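Local coordinates for Poly(A) RNA polymerase protein 2 (Saccharomyces cerevisiae, PDB 3NYB) that probably adds adenosines to the 3' ends of RNA as the poly(A) polymerase subunit of TRAMP, a nuclear RNA surveillance complex, at residues S77-V83 / I132-F138; H63-S67 / S137-T141; N107-V112 / K124-P128. The protein carries 1 engineered substitution. All blocks are in the same frame, centred on the assembly; numbering follows the deposited sequence.

Contact 1 of 3, residues S77-V83 / I132-F138; sequences SDIDCVV and IHIAVSF. Engineered in segment 132-138: Ala135 (natural residue Asp).
Two neighbouring strands, 79-83 and 132-137, run side by side in the same direction, their axes 4.8 Å apart at closest and crossing at -29°. Ile79, Asp80, Cys81 and Val82 pair with Ile134, Ala135, Val136 and Ser137 at CA-CA distances of 4.8-5.1 Å. Before the strand, water 1 receives a bond from His133 N (3.3 Å) and donates one to Ser77 O (2.7 Å). Asp78 (chi1 m) brings OD1 to 3.3 Å from His133 CB. The parallel ladder then begins: Ile79 N donates to His133 O (3.0 Å), and Ile79 O accepts from Ala135 N (3.2 Å). Asp80 (chi1 m) shares a face with Ala135. Cys81 N donates to Ala135 O (2.8 Å), and Cys81 O accepts from Ser137 N (3.0 Å). Val82 CA adds a CA-H...O contact to Ser137 O (3.0 Å). Val83 N donates to Ser137 O (2.9 Å), and Val83 (t) packs CG2 on Val136 CG1 and CB on Phe138 CD1, both at 3.6 Å. Asp78 and Asp80 fit the Asp-x-Asp signature of nucleotidyltransferase palms. Ala135, engineered in place of Asp, has its CB 4.1 Å from Asp78 CB and 4.0 Å from Asp80 OD1, a position consistent with that of the family's third metal-binding acid. Ile79, Cys81, Ile134 and Val136 occupy the opposite face, where Ile79 and Ile134 touch helix 36-54. In the sheet, this central pair is flanked by strand 62-65 beside 79-83 and strand 121-127 beside 132-137, both antiparallel to it.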
ATOM      1  N   SER A  77      11.953   6.426  -6.028  1.00 32.43           N
ATOM      2  CA  SER A  77      11.647   6.952  -4.694  1.00 33.46           C
ATOM      3  C   SER A  77      12.920   7.143  -3.880  1.00 33.88           C
ATOM      4  O   SER A  77      13.923   6.465  -4.135  1.00 34.24           O
ATOM      5  CB  SER A  77      10.669   6.046  -3.939  1.00 29.45           C
ATOM      6  OG  SER A  77      11.256   4.803  -3.606  1.00 38.70           O
ATOM      7  N   ASP A  78      12.879   8.071  -2.920  1.00 40.29           N
ATOM      8  CA  ASP A  78      14.013   8.319  -2.023  1.00 32.54           C
ATOM      9  C   ASP A  78      14.342   7.052  -1.271  1.00 36.77           C
ATOM     10  O   ASP A  78      13.441   6.362  -0.770  1.00 36.70           O
ATOM     11  CB  ASP A  78      13.688   9.358  -0.946  1.00 29.27           C
ATOM     12  CG  ASP A  78      13.272  10.688  -1.502  1.00 51.84           C
ATOM     13  OD1 ASP A  78      13.497  10.948  -2.701  1.00 62.26           O
ATOM     14  OD2 ASP A  78      12.712  11.482  -0.713  1.00 62.45           O
ATOM     15  N   ILE A  79      15.631   6.757  -1.160  1.00 29.85           N
ATOM     16  CA  ILE A  79      16.039   5.689  -0.273  1.00 33.25           C
ATOM     17  C   ILE A  79      16.483   6.312   1.042  1.00 29.56           C
ATOM     18  O   ILE A  79      17.318   7.219   1.063  1.00 31.59           O
ATOM     19  CB  ILE A  79      17.080   4.735  -0.922  1.00 48.85           C
ATOM     20  CG1 ILE A  79      18.474   4.933  -0.376  1.00 45.65           C
ATOM     21  CG2 ILE A  79      17.128   4.919  -2.433  1.00 54.64           C
ATOM     22  CD1 ILE A  79      19.494   4.396  -1.359  1.00 55.99           C
ATOM     23  N   ASP A  80      15.881   5.841   2.133  1.00 24.04           N
ATOM     24  CA  ASP A  80      16.056   6.456   3.442  1.00 32.52           C
ATOM     25  C   ASP A  80      17.277   5.927   4.181  1.00 37.20           C
ATOM     26  O   ASP A  80      17.462   4.715   4.304  1.00 42.82           O
ATOM     27  CB  ASP A  80      14.802   6.231   4.292  1.00 40.74           C
ATOM     28  CG  ASP A  80      13.520   6.495   3.519  1.00 52.67           C
ATOM     29  OD1 ASP A  80      13.278   7.666   3.150  1.00 50.97           O
ATOM     30  OD2 ASP A  80      12.757   5.531   3.278  1.00 65.46           O
ATOM     31  N   CYS A  81      18.097   6.841   4.687  1.00 32.41           N
ATOM     32  CA  CYS A  81      19.264   6.470   5.478  1.00 34.52           C
ATOM     33  C   CYS A  81      19.273   7.144   6.840  1.00 33.83           C
ATOM     34  O   CYS A  81      18.854   8.294   6.965  1.00 41.60           O
ATOM     35  CB  CYS A  81      20.536   6.837   4.726  1.00 45.37           C
ATOM     36  SG  CYS A  81      20.475   6.335   3.008  1.00 39.75           S
ATOM     37  N   VAL A  82      19.753   6.416   7.850  1.00 47.00           N
ATOM     38  CA  VAL A  82      20.015   6.956   9.183  1.00 43.41           C
ATOM     39  C   VAL A  82      21.513   7.120   9.379  1.00 43.84           C
ATOM     40  O   VAL A  82      22.286   6.233   9.012  1.00 49.64           O
ATOM     41  CB  VAL A  82      19.591   5.980  10.289  1.00 47.05           C
ATOM     42  CG1 VAL A  82      18.800   6.705  11.360  1.00 52.91           C
ATOM     43  CG2 VAL A  82      18.810   4.816   9.721  1.00 47.98           C
ATOM     44  N   VAL A  83      21.922   8.227   9.988  1.00 51.11           N
ATOM     45  CA  VAL A  83      23.317   8.412  10.384  1.00 51.15           C
ATOM     46  C   VAL A  83      23.454   8.195  11.883  1.00 51.13           C
ATOM     47  O   VAL A  83      22.621   8.691  12.648  1.00 47.26           O
ATOM     48  CB  VAL A  83      23.809   9.808  10.039  1.00 40.04           C
ATOM     49  CG1 VAL A  83      25.222  10.004  10.542  1.00 40.61           C
ATOM     50  CG2 VAL A  83      23.756  10.002   8.557  1.00 33.56           C
ATOM     51  N   ILE A 132      20.507   9.070  -8.217  1.00 31.38           N
ATOM     52  CA  ILE A 132      19.748   8.401  -7.148  1.00 33.91           C
ATOM     53  C   ILE A 132      19.233   9.382  -6.084  1.00 32.69           C
ATOM     54  O   ILE A 132      19.939  10.305  -5.680  1.00 35.52           O
ATOM     55  CB  ILE A 132      20.610   7.288  -6.473  1.00 27.18           C
ATOM     56  CG1 ILE A 132      20.881   6.155  -7.461  1.00 27.17           C
ATOM     57  CG2 ILE A 132      19.928   6.715  -5.256  1.00 13.40           C
ATOM     58  CD1 ILE A 132      21.578   4.975  -6.853  1.00 33.93           C
ATOM     59  N   HIS A 133      18.002   9.181  -5.633  1.00 27.20           N
ATOM     60  CA  HIS A 133      17.403  10.065  -4.644  1.00 22.11           C
ATOM     61  C   HIS A 133      17.653   9.560  -3.238  1.00 27.92           C
ATOM     62  O   HIS A 133      17.340   8.414  -2.928  1.00 30.72           O
ATOM     63  CB  HIS A 133      15.901  10.176  -4.885  1.00 20.23           C
ATOM     64  CG  HIS A 133      15.556  10.899  -6.140  1.00 43.59           C
ATOM     65  ND1 HIS A 133      15.132  12.219  -6.152  1.00 47.49           N
ATOM     66  CD2 HIS A 133      15.594  10.515  -7.439  1.00 51.26           C
ATOM     67  CE1 HIS A 133      14.919  12.600  -7.392  1.00 45.40           C
ATOM     68  NE2 HIS A 133      15.191  11.579  -8.197  1.00 56.50           N
ATOM     69  N   ILE A 134      18.199  10.425  -2.391  1.00 24.45           N
ATOM     70  CA  ILE A 134      18.502  10.069  -1.007  1.00 31.42           C
ATOM     71  C   ILE A 134      17.800  10.977  -0.007  1.00 41.50           C
ATOM     72  O   ILE A 134      17.686  12.194  -0.222  1.00 35.04           O
ATOM     73  CB  ILE A 134      20.011  10.173  -0.701  1.00 30.95           C
ATOM     74  CG1 ILE A 134      20.776   9.014  -1.331  1.00 31.31           C
ATOM     75  CG2 ILE A 134      20.255  10.195   0.799  1.00 26.81           C
ATOM     76  CD1 ILE A 134      21.256   9.322  -2.687  1.00 25.06           C
ATOM     77  N   ALA A 135      17.344  10.374   1.091  1.00 32.89           N
ATOM     78  CA  ALA A 135      16.871  11.125   2.247  1.00 25.36           C
ATOM     79  C   ALA A 135      17.588  10.674   3.522  1.00 29.46           C
ATOM     80  O   ALA A 135      17.510   9.509   3.905  1.00 29.50           O
ATOM     81  CB  ALA A 135      15.383  10.975   2.404  1.00 26.65           C
ATOM     82  N   VAL A 136      18.268  11.611   4.177  1.00 27.84           N
ATOM     83  CA  VAL A 136      19.066  11.307   5.358  1.00 33.30           C
ATOM     84  C   VAL A 136      18.509  11.925   6.625  1.00 41.01           C
ATOM     85  O   VAL A 136      18.076  13.072   6.619  1.00 39.90           O
ATOM     86  CB  VAL A 136      20.519  11.804   5.210  1.00 29.23           C
ATOM     87  CG1 VAL A 136      21.230  11.691   6.535  1.00 12.57           C
ATOM     88  CG2 VAL A 136      21.246  11.011   4.138  1.00 22.08           C
ATOM     89  N   SER A 137      18.550  11.160   7.714  1.00 44.13           N
ATOM     90  CA  SER A 137      18.124  11.628   9.020  1.00 36.88           C
ATOM     91  C   SER A 137      18.967  10.923  10.084  1.00 42.92           C
ATOM     92  O   SER A 137      19.602   9.912   9.789  1.00 38.93           O
ATOM     93  CB  SER A 137      16.659  11.276   9.220  1.00 37.76           C
ATOM     94  OG  SER A 137      16.514   9.871   9.326  1.00 30.65           O
ATOM     95  N   PHE A 138      18.963  11.437  11.316  1.00 43.19           N
ATOM     96  CA  PHE A 138      19.723  10.823  12.411  1.00 33.38           C
ATOM     97  C   PHE A 138      18.848   9.926  13.270  1.00 35.33           C
ATOM     98  O   PHE A 138      19.189   9.613  14.403  1.00 44.02           O
ATOM     99  CB  PHE A 138      20.397  11.881  13.292  1.00 47.63           C
ATOM    100  CG  PHE A 138      21.345  12.780  12.546  1.00 56.61           C
ATOM    101  CD1 PHE A 138      22.643  12.375  12.280  1.00 58.49           C
ATOM    102  CD2 PHE A 138      20.939  14.031  12.115  1.00 53.99           C
ATOM    103  CE1 PHE A 138      23.509  13.195  11.588  1.00 53.57           C
ATOM    104  CE2 PHE A 138      21.804  14.854  11.421  1.00 48.03           C
ATOM    105  CZ  PHE A 138      23.085  14.436  11.153  1.00 44.95           C
TER
HETATM  106  O   HOH W   1      16.160   6.461  -5.722  1.00 40.26           O
HETATM  107  O   HOH W   2      15.182  13.189  -2.941  1.00 45.40           O

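Contact 2 of 3, residues H63-S67 / S137-T141; sequences HVFGS and SFERT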
ATOM      1  N   HIS A  63      23.025   3.690   7.441  1.00 37.08           N
ATOM      2  CA  HIS A  63      22.271   2.484   7.121  1.00 39.19           C
ATOM      3  C   HIS A  63      20.972   2.752   6.380  1.00 41.85           C
ATOM      4  O   HIS A  63      20.255   3.705   6.675  1.00 33.50           O
ATOM      5  CB  HIS A  63      22.005   1.666   8.389  1.00 50.25           C
ATOM      6  CG  HIS A  63      23.251   1.242   9.098  1.00 56.01           C
ATOM      7  ND1 HIS A  63      24.163   0.371   8.537  1.00 60.26           N
ATOM      8  CD2 HIS A  63      23.749   1.579  10.309  1.00 48.99           C
ATOM      9  CE1 HIS A  63      25.166   0.190   9.376  1.00 59.15           C
ATOM     10  NE2 HIS A  63      24.940   0.911  10.459  1.00 57.18           N
ATOM     11  N   VAL A  64      20.675   1.901   5.408  1.00 41.34           N
ATOM     12  CA  VAL A  64      19.429   1.997   4.671  1.00 30.77           C
ATOM     13  C   VAL A  64      18.324   1.368   5.500  1.00 34.07           C
ATOM     14  O   VAL A  64      18.452   0.217   5.911  1.00 46.26           O
ATOM     15  CB  VAL A  64      19.513   1.204   3.351  1.00 26.24           C
ATOM     16  CG1 VAL A  64      18.148   1.210   2.623  1.00 28.65           C
ATOM     17  CG2 VAL A  64      20.627   1.736   2.463  1.00 16.60           C
ATOM     18  N   PHE A  65      17.238   2.107   5.735  1.00 36.56           N
ATOM     19  CA  PHE A  65      16.052   1.555   6.399  1.00 34.03           C
ATOM     20  C   PHE A  65      14.787   1.840   5.579  1.00 33.49           C
ATOM     21  O   PHE A  65      14.757   2.767   4.779  1.00 33.92           O
ATOM     22  CB  PHE A  65      15.897   2.169   7.794  1.00 40.89           C
ATOM     23  CG  PHE A  65      15.546   3.644   7.775  1.00 45.12           C
ATOM     24  CD1 PHE A  65      14.223   4.065   7.809  1.00 39.16           C
ATOM     25  CD2 PHE A  65      16.542   4.605   7.701  1.00 46.35           C
ATOM     26  CE1 PHE A  65      13.901   5.421   7.785  1.00 36.03           C
ATOM     27  CE2 PHE A  65      16.235   5.956   7.682  1.00 37.97           C
ATOM     28  CZ  PHE A  65      14.915   6.368   7.725  1.00 34.42           C
ATOM     29  N   GLY A  66      13.735   1.057   5.783  1.00 40.43           N
ATOM     30  CA  GLY A  66      12.454   1.374   5.178  1.00 36.74           C
ATOM     31  C   GLY A  66      12.180   0.634   3.884  1.00 42.00           C
ATOM     32  O   GLY A  66      12.597  -0.512   3.708  1.00 46.79           O
ATOM     33  N   SER A  67      11.472   1.299   2.976  1.00 40.85           N
ATOM     34  CA  SER A  67      11.064   0.696   1.715  1.00 27.26           C
ATOM     35  C   SER A  67      12.183  -0.075   1.034  1.00 36.47           C
ATOM     36  O   SER A  67      11.929  -1.085   0.377  1.00 39.89           O
ATOM     37  CB  SER A  67      10.539   1.769   0.767  1.00 34.54           C
ATOM     38  OG  SER A  67       9.325   2.305   1.253  1.00 60.66           O
ATOM     39  N   SER A 137      18.550  11.160   7.714  1.00 44.13           N
ATOM     40  CA  SER A 137      18.124  11.628   9.020  1.00 36.88           C
ATOM     41  C   SER A 137      18.967  10.923  10.084  1.00 42.92           C
ATOM     42  O   SER A 137      19.602   9.912   9.789  1.00 38.93           O
ATOM     43  CB  SER A 137      16.659  11.276   9.220  1.00 37.76           C
ATOM     44  OG  SER A 137      16.514   9.871   9.326  1.00 30.65           O
ATOM     45  N   PHE A 138      18.963  11.437  11.316  1.00 43.19           N
ATOM     46  CA  PHE A 138      19.723  10.823  12.411  1.00 33.38           C
ATOM     47  C   PHE A 138      18.848   9.926  13.270  1.00 35.33           C
ATOM     48  O   PHE A 138      19.189   9.613  14.403  1.00 44.02           O
ATOM     49  CB  PHE A 138      20.397  11.881  13.292  1.00 47.63           C
ATOM     50  CG  PHE A 138      21.345  12.780  12.546  1.00 56.61           C
ATOM     51  CD1 PHE A 138      22.643  12.375  12.280  1.00 58.49           C
ATOM     52  CD2 PHE A 138      20.939  14.031  12.115  1.00 53.99           C
ATOM     53  CE1 PHE A 138      23.509  13.195  11.588  1.00 53.57           C
ATOM     54  CE2 PHE A 138      21.804  14.854  11.421  1.00 48.03           C
ATOM     55  CZ  PHE A 138      23.085  14.436  11.153  1.00 44.95           C
ATOM     56  N   GLU A 139      17.729   9.494  12.708  1.00 57.41           N
ATOM     57  CA  GLU A 139      16.751   8.701  13.443  1.00 55.38           C
ATOM     58  C   GLU A 139      15.813   8.020  12.446  1.00 47.30           C
ATOM     59  O   GLU A 139      15.285   8.673  11.550  1.00 39.76           O
ATOM     60  CB  GLU A 139      15.963   9.621  14.376  1.00 46.34           C
ATOM     61  CG  GLU A 139      15.011   8.928  15.331  1.00 71.89           C
ATOM     62  CD  GLU A 139      14.571   9.843  16.467  1.00 88.92           C
ATOM     63  OE1 GLU A 139      15.356  10.030  17.424  1.00103.63           O
ATOM     64  OE2 GLU A 139      13.444  10.380  16.405  1.00 83.75           O
ATOM     65  N   ARG A 140      15.613   6.712  12.580  1.00 49.04           N
ATOM     66  CA  ARG A 140      14.658   6.031  11.711  1.00 47.50           C
ATOM     67  C   ARG A 140      13.321   6.736  11.816  1.00 52.90           C
ATOM     68  O   ARG A 140      12.963   7.228  12.881  1.00 60.70           O
ATOM     69  CB  ARG A 140      14.526   4.554  12.074  1.00 45.97           C
ATOM     70  CG  ARG A 140      15.789   3.792  11.775  1.00 56.66           C
ATOM     71  CD  ARG A 140      15.641   2.279  11.858  1.00 63.04           C
ATOM     72  NE  ARG A 140      16.894   1.667  11.429  1.00 56.84           N
ATOM     73  CZ  ARG A 140      18.015   1.700  12.144  1.00 61.09           C
ATOM     74  NH1 ARG A 140      18.035   2.296  13.340  1.00 73.52           N
ATOM     75  NH2 ARG A 140      19.118   1.139  11.677  1.00 49.06           N
ATOM     76  N   THR A 141      12.590   6.803  10.712  1.00 48.54           N
ATOM     77  CA  THR A 141      11.344   7.557  10.694  1.00 50.34           C
ATOM     78  C   THR A 141      10.117   6.671  10.848  1.00 56.16           C
ATOM     79  O   THR A 141       9.013   7.170  11.053  1.00 66.35           O
ATOM     80  CB  THR A 141      11.195   8.437   9.418  1.00 49.21           C
ATOM     81  OG1 THR A 141      11.230   7.615   8.244  1.00 47.34           O
ATOM     82  CG2 THR A 141      12.294   9.504   9.351  1.00 47.36           C
TER
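In the palm domain of this nucleotidyltransferase fold, segment 63-67 lies on the outermost strand 62-65 and includes Phe65-Gly66-Ser67, a sequence that fits the family's hydrophobic-Gly-Ser signature, and it meets the loop that follows strand 132-137. Phe65 dominates the contact, with 102 Å² buried out of 221 Å² in total. Its CB points toward the loop, and chi1 near 68° (p) with chi2 near 92° sets the ring under the turn of the chain. Arg140 comes second with 63 Å². Its CA stands over one face of the Phe65 ring, 4.1 Å from the centroid and 16° off the ring normal, which is the geometry of a CH-pi contact. The extended chi2 and chi3 (both t) carry Arg140 back along strand 62-65, so that NE lies 3.8 Å from Phe65 CB and NH2 reaches 4.4 Å from His63 CB. Both approaches are van der Waals, and no hydrogen bond joins the two segments. On the side toward the rest of the sheet, Phe65 also touches Asp80 and Val82 of strand 79-83. Just beyond it, Gly66 has phi/psi of 97/-147, where a CB would be pressed against Phe65 O. The loop is braced internally by a hydrogen bond from Ser137 OG to Glu139 O (2.8 Å). Thr141 meets the aromatic ring at its edge, near the ring plane, with OG1 3.5 Å from Phe65 CE1.

Contact 3 of 3, residues N107-V112 / K124-P128; sequences NLATEV and KFVEP
Segment 107-112 links helix 92-105 to strand 113-116 and runs antiparallel to segment 124-128, on strand 121-127, without forming a regular ladder: Leu108 lies nearest Glu127 (CA-CA 4.9 Å), but Val112 nearest Phe125 (4.9 Å), so four residue steps match two. Asn107 (phi/psi 66/31) ends the helix in a Schellman motif. Phe125 (chi1 p, chi2 95°) points toward the loop; its CD1 lies 3.5 Å from Ala109 CB, its CE1 3.3 Å from Leu108 O. Val112 (t) places CG2 4.2 Å from Phe125 CB. Leu108 (m, t) turns to helix 36-54. Pro128 CG sits 3.4 Å from Asn107 O. Glu127 (t, m) points OE1, also bonded to His129 N, at water 3 (2.8 Å), which binds Asn107 O (2.9 Å). Water 4 joins Val126 N (3.3 Å) to Glu111 O (2.6 Å). Between these segments, with no direct hydrogen bond, CA-H...O contacts such as Glu127 CA to Leu108 O (3.3 Å) and bridging waters replace a ladder, around an apolar centre at Phe125.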
ATOM      1  N   ASN A 107      30.105  17.867  -4.170  1.00 49.91           N
ATOM      2  CA  ASN A 107      29.352  17.472  -5.375  1.00 58.70           C
ATOM      3  C   ASN A 107      28.564  16.160  -5.317  1.00 55.30           C
ATOM      4  O   ASN A 107      28.384  15.503  -6.345  1.00 57.83           O
ATOM      5  CB  ASN A 107      30.265  17.461  -6.614  1.00 63.25           C
ATOM      6  CG  ASN A 107      30.435  18.835  -7.220  1.00 78.13           C
ATOM      7  OD1 ASN A 107      29.483  19.417  -7.743  1.00 86.80           O
ATOM      8  ND2 ASN A 107      31.658  19.361  -7.162  1.00 71.97           N
ATOM      9  N   LEU A 108      28.083  15.794  -4.134  1.00 45.88           N
ATOM     10  CA  LEU A 108      27.259  14.602  -4.001  1.00 43.96           C
ATOM     11  C   LEU A 108      25.796  14.994  -3.917  1.00 43.20           C
ATOM     12  O   LEU A 108      24.916  14.152  -3.752  1.00 44.40           O
ATOM     13  CB  LEU A 108      27.689  13.768  -2.796  1.00 38.81           C
ATOM     14  CG  LEU A 108      29.143  13.310  -2.934  1.00 41.91           C
ATOM     15  CD1 LEU A 108      29.653  12.626  -1.679  1.00 31.89           C
ATOM     16  CD2 LEU A 108      29.295  12.407  -4.144  1.00 34.23           C
ATOM     17  N   ALA A 109      25.550  16.291  -4.050  1.00 39.22           N
ATOM     18  CA  ALA A 109      24.203  16.825  -4.027  1.00 37.44           C
ATOM     19  C   ALA A 109      24.154  18.131  -4.803  1.00 30.41           C
ATOM     20  O   ALA A 109      25.126  18.888  -4.816  1.00 39.39           O
ATOM     21  CB  ALA A 109      23.756  17.053  -2.595  1.00 45.90           C
ATOM     22  N   THR A 110      23.021  18.388  -5.456  1.00 26.95           N
ATOM     23  CA  THR A 110      22.764  19.705  -6.038  1.00 48.92           C
ATOM     24  C   THR A 110      21.840  20.489  -5.109  1.00 52.08           C
ATOM     25  O   THR A 110      22.301  21.095  -4.141  1.00 57.35           O
ATOM     26  CB  THR A 110      22.166  19.620  -7.458  1.00 62.37           C
ATOM     27  OG1 THR A 110      20.863  19.024  -7.403  1.00 71.81           O
ATOM     28  CG2 THR A 110      23.063  18.787  -8.361  1.00 70.44           C
ATOM     29  N   GLU A 111      20.540  20.473  -5.380  1.00 41.05           N
ATOM     30  CA  GLU A 111      19.618  21.119  -4.464  1.00 49.26           C
ATOM     31  C   GLU A 111      19.322  20.213  -3.292  1.00 48.36           C
ATOM     32  O   GLU A 111      18.881  19.080  -3.461  1.00 52.66           O
ATOM     33  CB  GLU A 111      18.311  21.520  -5.133  1.00 51.09           C
ATOM     34  CG  GLU A 111      17.185  21.709  -4.126  1.00 56.37           C
ATOM     35  CD  GLU A 111      16.122  22.667  -4.608  1.00 76.56           C
ATOM     36  OE1 GLU A 111      16.447  23.859  -4.815  1.00 86.09           O
ATOM     37  OE2 GLU A 111      14.961  22.229  -4.772  1.00 76.01           O
ATOM     38  N   VAL A 112      19.557  20.736  -2.098  1.00 39.87           N
ATOM     39  CA  VAL A 112      19.294  20.001  -0.884  1.00 32.11           C
ATOM     40  C   VAL A 112      18.127  20.617  -0.137  1.00 32.63           C
ATOM     41  O   VAL A 112      18.120  21.812   0.154  1.00 45.62           O
ATOM     42  CB  VAL A 112      20.524  20.005   0.021  1.00 33.08           C
ATOM     43  CG1 VAL A 112      20.302  19.067   1.186  1.00 24.34           C
ATOM     44  CG2 VAL A 112      21.744  19.587  -0.769  1.00 35.91           C
ATOM     45  N   LYS A 124      16.810  15.857   2.023  1.00 49.16           N
ATOM     46  CA  LYS A 124      16.583  15.164   0.751  1.00 40.29           C
ATOM     47  C   LYS A 124      17.490  15.738  -0.322  1.00 41.46           C
ATOM     48  O   LYS A 124      17.700  16.942  -0.367  1.00 48.49           O
ATOM     49  CB  LYS A 124      15.137  15.326   0.289  1.00 28.07           C
ATOM     50  CG  LYS A 124      14.105  14.826   1.269  1.00 31.45           C
ATOM     51  CD  LYS A 124      12.725  15.347   0.892  1.00 47.54           C
ATOM     52  CE  LYS A 124      12.280  14.834  -0.473  1.00 54.66           C
ATOM     53  NZ  LYS A 124      10.897  15.276  -0.820  1.00 59.64           N
ATOM     54  N   PHE A 125      18.017  14.882  -1.190  1.00 45.11           N
ATOM     55  CA  PHE A 125      18.847  15.338  -2.297  1.00 35.96           C
ATOM     56  C   PHE A 125      18.993  14.279  -3.388  1.00 39.53           C
ATOM     57  O   PHE A 125      18.453  13.181  -3.285  1.00 41.39           O
ATOM     58  CB  PHE A 125      20.226  15.784  -1.792  1.00 29.82           C
ATOM     59  CG  PHE A 125      21.069  14.660  -1.248  1.00 42.72           C
ATOM     60  CD1 PHE A 125      22.001  14.017  -2.053  1.00 39.71           C
ATOM     61  CD2 PHE A 125      20.927  14.243   0.072  1.00 46.22           C
ATOM     62  CE1 PHE A 125      22.782  12.976  -1.551  1.00 37.62           C
ATOM     63  CE2 PHE A 125      21.698  13.205   0.585  1.00 31.01           C
ATOM     64  CZ  PHE A 125      22.630  12.568  -0.226  1.00 30.85           C
ATOM     65  N   VAL A 126      19.726  14.622  -4.438  1.00 38.71           N
ATOM     66  CA  VAL A 126      20.022  13.673  -5.504  1.00 26.65           C
ATOM     67  C   VAL A 126      21.525  13.579  -5.704  1.00 34.58           C
ATOM     68  O   VAL A 126      22.187  14.589  -5.934  1.00 45.84           O
ATOM     69  CB  VAL A 126      19.363  14.105  -6.833  1.00 32.79           C
ATOM     70  CG1 VAL A 126      19.828  13.224  -7.970  1.00 38.25           C
ATOM     71  CG2 VAL A 126      17.849  14.058  -6.717  1.00 28.53           C
ATOM     72  N   GLU A 127      22.074  12.375  -5.609  1.00 40.69           N
ATOM     73  CA  GLU A 127      23.477  12.190  -5.949  1.00 41.02           C
ATOM     74  C   GLU A 127      23.563  12.256  -7.463  1.00 44.03           C
ATOM     75  O   GLU A 127      22.956  11.439  -8.163  1.00 42.80           O
ATOM     76  CB  GLU A 127      24.022  10.866  -5.425  1.00 37.23           C
ATOM     77  CG  GLU A 127      25.550  10.771  -5.441  1.00 37.28           C
ATOM     78  CD  GLU A 127      26.111  10.409  -6.806  1.00 51.88           C
ATOM     79  OE1 GLU A 127      26.810  11.250  -7.412  1.00 54.27           O
ATOM     80  OE2 GLU A 127      25.855   9.281  -7.279  1.00 53.86           O
ATOM     81  N   PRO A 128      24.302  13.252  -7.966  1.00 41.84           N
ATOM     82  CA  PRO A 128      24.337  13.686  -9.368  1.00 35.88           C
ATOM     83  C   PRO A 128      24.877  12.631 -10.328  1.00 36.75           C
ATOM     84  O   PRO A 128      24.304  12.421 -11.390  1.00 44.03           O
ATOM     85  CB  PRO A 128      25.277  14.892  -9.338  1.00 31.42           C
ATOM     86  CG  PRO A 128      25.393  15.285  -7.894  1.00 36.70           C
ATOM     87  CD  PRO A 128      25.215  14.034  -7.119  1.00 36.31           C
TER
HETATM   88  O   HOH W   3      28.943  12.976  -7.723  1.00 53.79           O
HETATM   89  O   HOH W   4      20.615  17.731  -4.813  1.00 28.64           O

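In the fold
From the N terminus, strand 62-65 supplies the first half of contact 2 and strand 79-83 the first half of contact 1. The chain then passes through helix 92-105 into contact 3, which closes the small loop around strand 113-116 and is nested inside the loops of both others. Strand 132-137 closes contact 1, and the loop beyond it closes contact 2; these two share Ser137 and Phe138, and their centres lie 7 Å apart. Contacts 1 and 3 meet where Ile134 O approaches Phe125 N (2.9 Å), whereas contacts 2 and 3 do not touch (nearest atoms about 8 Å). All three rest on one mixed palm sheet.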